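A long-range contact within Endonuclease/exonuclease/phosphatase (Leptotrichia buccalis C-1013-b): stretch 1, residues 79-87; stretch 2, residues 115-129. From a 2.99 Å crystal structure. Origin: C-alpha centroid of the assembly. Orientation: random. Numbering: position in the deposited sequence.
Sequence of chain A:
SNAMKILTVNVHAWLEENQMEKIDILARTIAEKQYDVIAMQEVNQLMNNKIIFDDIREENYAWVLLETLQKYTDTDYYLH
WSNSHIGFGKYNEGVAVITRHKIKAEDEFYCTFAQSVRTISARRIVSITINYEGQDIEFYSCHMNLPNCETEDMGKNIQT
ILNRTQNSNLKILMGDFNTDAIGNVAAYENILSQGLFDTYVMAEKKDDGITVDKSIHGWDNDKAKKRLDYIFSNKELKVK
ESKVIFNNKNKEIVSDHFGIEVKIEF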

# COMPACT_ATOMS: atom_id res chain seq x y z
N LEU A 79 -3.19 13.40 2.86
CA LEU A 79 -2.63 12.27 3.59
C LEU A 79 -3.64 11.67 4.56
O LEU A 79 -4.27 12.39 5.34
CB LEU A 79 -1.39 12.72 4.37
CG LEU A 79 -0.91 11.79 5.49
CD1 LEU A 79 -0.45 10.42 4.96
CD2 LEU A 79 0.19 12.43 6.27
N HIS A 80 -3.77 10.34 4.54
CA HIS A 80 -4.57 9.64 5.53
C HIS A 80 -3.76 8.49 6.06
O HIS A 80 -3.29 7.65 5.29
CB HIS A 80 -5.88 9.16 4.92
CG HIS A 80 -6.54 10.19 4.06
ND1 HIS A 80 -7.45 11.10 4.56
CD2 HIS A 80 -6.38 10.49 2.75
CE1 HIS A 80 -7.85 11.89 3.58
NE2 HIS A 80 -7.22 11.54 2.47
N TRP A 81 -3.57 8.46 7.38
CA TRP A 81 -2.66 7.52 7.99
C TRP A 81 -3.32 6.87 9.17
O TRP A 81 -4.20 7.45 9.80
CB TRP A 81 -1.38 8.23 8.44
CG TRP A 81 -0.37 7.35 9.18
CD1 TRP A 81 0.59 6.55 8.62
CD2 TRP A 81 -0.23 7.22 10.59
NE1 TRP A 81 1.31 5.91 9.61
CE2 TRP A 81 0.83 6.30 10.82
CE3 TRP A 81 -0.90 7.77 11.68
CZ2 TRP A 81 1.23 5.93 12.09
CZ3 TRP A 81 -0.50 7.41 12.94
CH2 TRP A 81 0.56 6.49 13.14
N SER A 82 -2.88 5.66 9.48
CA SER A 82 -3.39 4.99 10.65
C SER A 82 -2.35 4.11 11.28
O SER A 82 -1.67 3.36 10.58
CB SER A 82 -4.60 4.15 10.27
OG SER A 82 -5.27 3.72 11.44
N ASN A 83 -2.24 4.18 12.60
CA ASN A 83 -1.28 3.37 13.34
C ASN A 83 -1.79 1.94 13.50
O ASN A 83 -3.00 1.75 13.67
CB ASN A 83 -0.98 4.04 14.69
CG ASN A 83 -0.51 3.08 15.77
OD1 ASN A 83 0.64 2.66 15.80
ND2 ASN A 83 -1.42 2.74 16.68
N SER A 84 -0.91 0.94 13.40
CA SER A 84 -1.29 -0.47 13.59
C SER A 84 -0.88 -1.01 14.94
O SER A 84 -1.72 -1.50 15.69
CB SER A 84 -0.67 -1.39 12.54
OG SER A 84 -1.26 -1.20 11.27
N HIS A 85 0.42 -0.94 15.22
CA HIS A 85 1.02 -1.51 16.42
C HIS A 85 2.38 -0.86 16.70
O HIS A 85 2.93 -0.16 15.84
CB HIS A 85 1.19 -3.02 16.24
CG HIS A 85 1.97 -3.40 15.02
ND1 HIS A 85 1.41 -4.02 13.93
CD2 HIS A 85 3.28 -3.24 14.72
CE1 HIS A 85 2.34 -4.23 13.01
NE2 HIS A 85 3.49 -3.76 13.46
N ILE A 86 2.91 -1.09 17.90
CA ILE A 86 4.30 -0.76 18.23
C ILE A 86 5.26 -1.53 17.32
O ILE A 86 5.22 -2.75 17.26
CB ILE A 86 4.58 -1.05 19.72
CG1 ILE A 86 3.87 -0.02 20.60
CG2 ILE A 86 6.07 -1.04 20.00
CD1 ILE A 86 3.57 -0.52 22.00
N GLY A 87 6.11 -0.83 16.60
CA GLY A 87 6.89 -1.48 15.56
C GLY A 87 8.31 -1.88 15.92
O GLY A 87 8.57 -2.51 16.94
N GLN A 115 -5.93 -6.90 17.91
CA GLN A 115 -6.21 -5.47 17.80
C GLN A 115 -5.50 -4.66 18.88
O GLN A 115 -5.90 -3.55 19.18
CB GLN A 115 -7.70 -5.23 17.92
CG GLN A 115 -8.47 -5.88 16.83
CD GLN A 115 -9.94 -5.81 17.03
OE1 GLN A 115 -10.44 -5.01 17.79
NE2 GLN A 115 -10.66 -6.66 16.32
N SER A 116 -4.46 -5.24 19.47
CA SER A 116 -3.69 -4.58 20.50
C SER A 116 -2.40 -4.02 19.91
O SER A 116 -1.68 -4.75 19.22
CB SER A 116 -3.35 -5.58 21.61
OG SER A 116 -2.26 -5.11 22.39
N VAL A 117 -2.10 -2.75 20.18
CA VAL A 117 -0.87 -2.13 19.67
C VAL A 117 0.38 -2.85 20.17
O VAL A 117 1.48 -2.62 19.68
CB VAL A 117 -0.77 -0.62 20.02
CG1 VAL A 117 -1.90 0.18 19.39
CG2 VAL A 117 -0.71 -0.42 21.52
N ARG A 118 0.21 -3.73 21.15
CA ARG A 118 1.30 -4.51 21.69
C ARG A 118 1.55 -5.85 20.99
O ARG A 118 2.32 -6.66 21.50
CB ARG A 118 1.07 -4.76 23.17
CG ARG A 118 1.34 -3.57 24.03
CD ARG A 118 0.39 -3.48 25.20
NE ARG A 118 -0.07 -4.80 25.65
CZ ARG A 118 0.52 -5.54 26.59
NH1 ARG A 118 1.62 -5.10 27.21
NH2 ARG A 118 0.00 -6.72 26.93
N THR A 119 0.92 -6.08 19.84
CA THR A 119 1.07 -7.34 19.11
C THR A 119 1.46 -7.05 17.69
O THR A 119 0.79 -6.29 17.00
CB THR A 119 -0.24 -8.13 19.10
OG1 THR A 119 -0.68 -8.32 20.44
CG2 THR A 119 -0.08 -9.50 18.41
N ILE A 120 2.55 -7.68 17.25
CA ILE A 120 3.09 -7.47 15.91
C ILE A 120 2.05 -7.79 14.84
O ILE A 120 2.04 -7.16 13.78
CB ILE A 120 4.39 -8.32 15.71
CG1 ILE A 120 5.51 -7.80 16.59
CG2 ILE A 120 4.87 -8.31 14.24
CD1 ILE A 120 5.86 -6.32 16.30
N SER A 121 1.17 -8.75 15.13
CA SER A 121 0.21 -9.20 14.13
C SER A 121 -1.11 -8.41 14.05
O SER A 121 -1.94 -8.70 13.20
CB SER A 121 -0.06 -10.70 14.27
OG SER A 121 -0.58 -10.98 15.54
N ALA A 122 -1.28 -7.40 14.90
CA ALA A 122 -2.41 -6.49 14.77
C ALA A 122 -2.21 -5.56 13.58
O ALA A 122 -1.23 -4.84 13.52
CB ALA A 122 -2.57 -5.68 16.04
N ARG A 123 -3.13 -5.58 12.63
CA ARG A 123 -2.97 -4.76 11.43
C ARG A 123 -4.18 -3.93 11.13
O ARG A 123 -5.27 -4.45 10.92
CB ARG A 123 -2.66 -5.64 10.22
CG ARG A 123 -1.49 -6.57 10.40
CD ARG A 123 -0.21 -5.79 10.47
NE ARG A 123 0.90 -6.63 10.91
CZ ARG A 123 1.82 -7.15 10.10
NH1 ARG A 123 1.77 -6.91 8.80
NH2 ARG A 123 2.78 -7.90 10.60
N ARG A 124 -4.00 -2.62 11.11
CA ARG A 124 -5.07 -1.68 10.79
C ARG A 124 -5.01 -1.37 9.28
O ARG A 124 -3.92 -1.30 8.69
CB ARG A 124 -4.89 -0.43 11.65
CG ARG A 124 -6.03 0.54 11.71
CD ARG A 124 -6.70 0.64 13.08
NE ARG A 124 -5.85 1.26 14.08
CZ ARG A 124 -6.26 1.73 15.26
NH1 ARG A 124 -7.53 1.67 15.59
NH2 ARG A 124 -5.39 2.26 16.11
N ILE A 125 -6.17 -1.20 8.65
CA ILE A 125 -6.26 -0.87 7.23
C ILE A 125 -6.73 0.58 7.06
O ILE A 125 -7.47 1.10 7.88
CB ILE A 125 -7.26 -1.80 6.54
CG1 ILE A 125 -6.90 -3.28 6.80
CG2 ILE A 125 -7.36 -1.51 5.08
CD1 ILE A 125 -5.65 -3.80 6.05
N VAL A 126 -6.29 1.23 6.00
CA VAL A 126 -6.81 2.56 5.70
C VAL A 126 -7.58 2.49 4.40
O VAL A 126 -7.05 2.04 3.37
CB VAL A 126 -5.70 3.61 5.59
CG1 VAL A 126 -6.26 4.94 5.14
CG2 VAL A 126 -5.07 3.78 6.93
N SER A 127 -8.84 2.93 4.44
CA SER A 127 -9.63 3.03 3.22
C SER A 127 -10.01 4.46 2.91
O SER A 127 -10.12 5.30 3.80
CB SER A 127 -10.86 2.14 3.27
OG SER A 127 -11.87 2.73 4.06
N ILE A 128 -10.23 4.69 1.62
CA ILE A 128 -10.54 5.99 1.07
C ILE A 128 -11.67 5.81 0.04
O ILE A 128 -11.68 4.83 -0.72
CB ILE A 128 -9.21 6.63 0.54
CG1 ILE A 128 -9.06 8.03 1.06
CG2 ILE A 128 -9.02 6.57 -0.98
CD1 ILE A 128 -8.94 8.03 2.55
N THR A 129 -12.65 6.70 0.03
CA THR A 129 -13.66 6.67 -1.03
C THR A 129 -13.57 7.92 -1.93
O THR A 129 -13.74 9.05 -1.46
CB THR A 129 -15.09 6.46 -0.48
OG1 THR A 129 -15.08 5.33 0.40
CG2 THR A 129 -16.08 6.18 -1.59
O HOH W 1 3.53 -4.31 18.89

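What holds His85, the residue with the most surface covered here, against the loop of the second stretch? Its side chain, at chi1 near 55° (p), places the ring beside the carbonyls of the type I turn from Thr119 to Ala122, which follows directly on another from Ser116 to Thr119. The firmest link is a nearly straight hydrogen bond from His85 ND1 to Ala122 O, 2.8 Å long, with the acceptor close to the ring plane, where the N-H points. Ile120 O lies over one face instead; although it is 3.2 Å from His85 ND1, the angle is too poor for a hydrogen bond. The CA of Ile120 sits over a ring face as well, 4.2 Å from the centroid of the His85 ring and almost on its normal, a CH-pi contact. Ile120 O has its own donor, Arg123 NE at 3.1 Å, and Arg123 NE is also 3.5 Å from His85 CE1.

How does Val117 join the backbone beside His85? The CA atoms of His85 and Val117 are just 3.8 Å apart, so the two stretches come very close together where the first stretch turns its corner. Immediately after it, Ile86 N donates to Val117 O over 2.7 Å. Water 1 reinforces the junction, donating to Ile86 O and to Val117 O, each at 2.8 Å, so that Val117 O accepts from both the amide and the water. The valine side chain makes an apolar contact, Val117 CG2 to Ile86 CD1 at 4.3 Å, and Val117 CG1 also lies 3.8 Å from the amide nitrogen Asn83 ND2.

Why does Arg124 cover so much of the first stretch? Its CB points toward that stretch, and the side chain runs past Ser82, where Arg124 CG comes within 3.3 Å of Ser82 OG. The guanidinium then meets a backbone carbonyl edge-on: Arg124 NE donates to Asn83 O at 2.9 Å and 170°, while the bond from Arg124 NH2 to the same Asn83 O, at 3.5 Å, is weak. The backbone is engaged too, for Arg124 N donates to Ser84 OG at 3.1 Å, a side-chain oxygen serving as its acceptor.

What happens farther along the two strands? They run antiparallel, at 170°, but their axes come no nearer than 6.7 Å, and no hydrogen bond joins them beyond Arg124. Side chains fill the gap instead. Val126 CG2 packs 3.4 Å from Ser82 CB, and Ile128 CD1 lies over a face of His80, 3.7 Å from the centroid of its ring, in a second CH-pi contact.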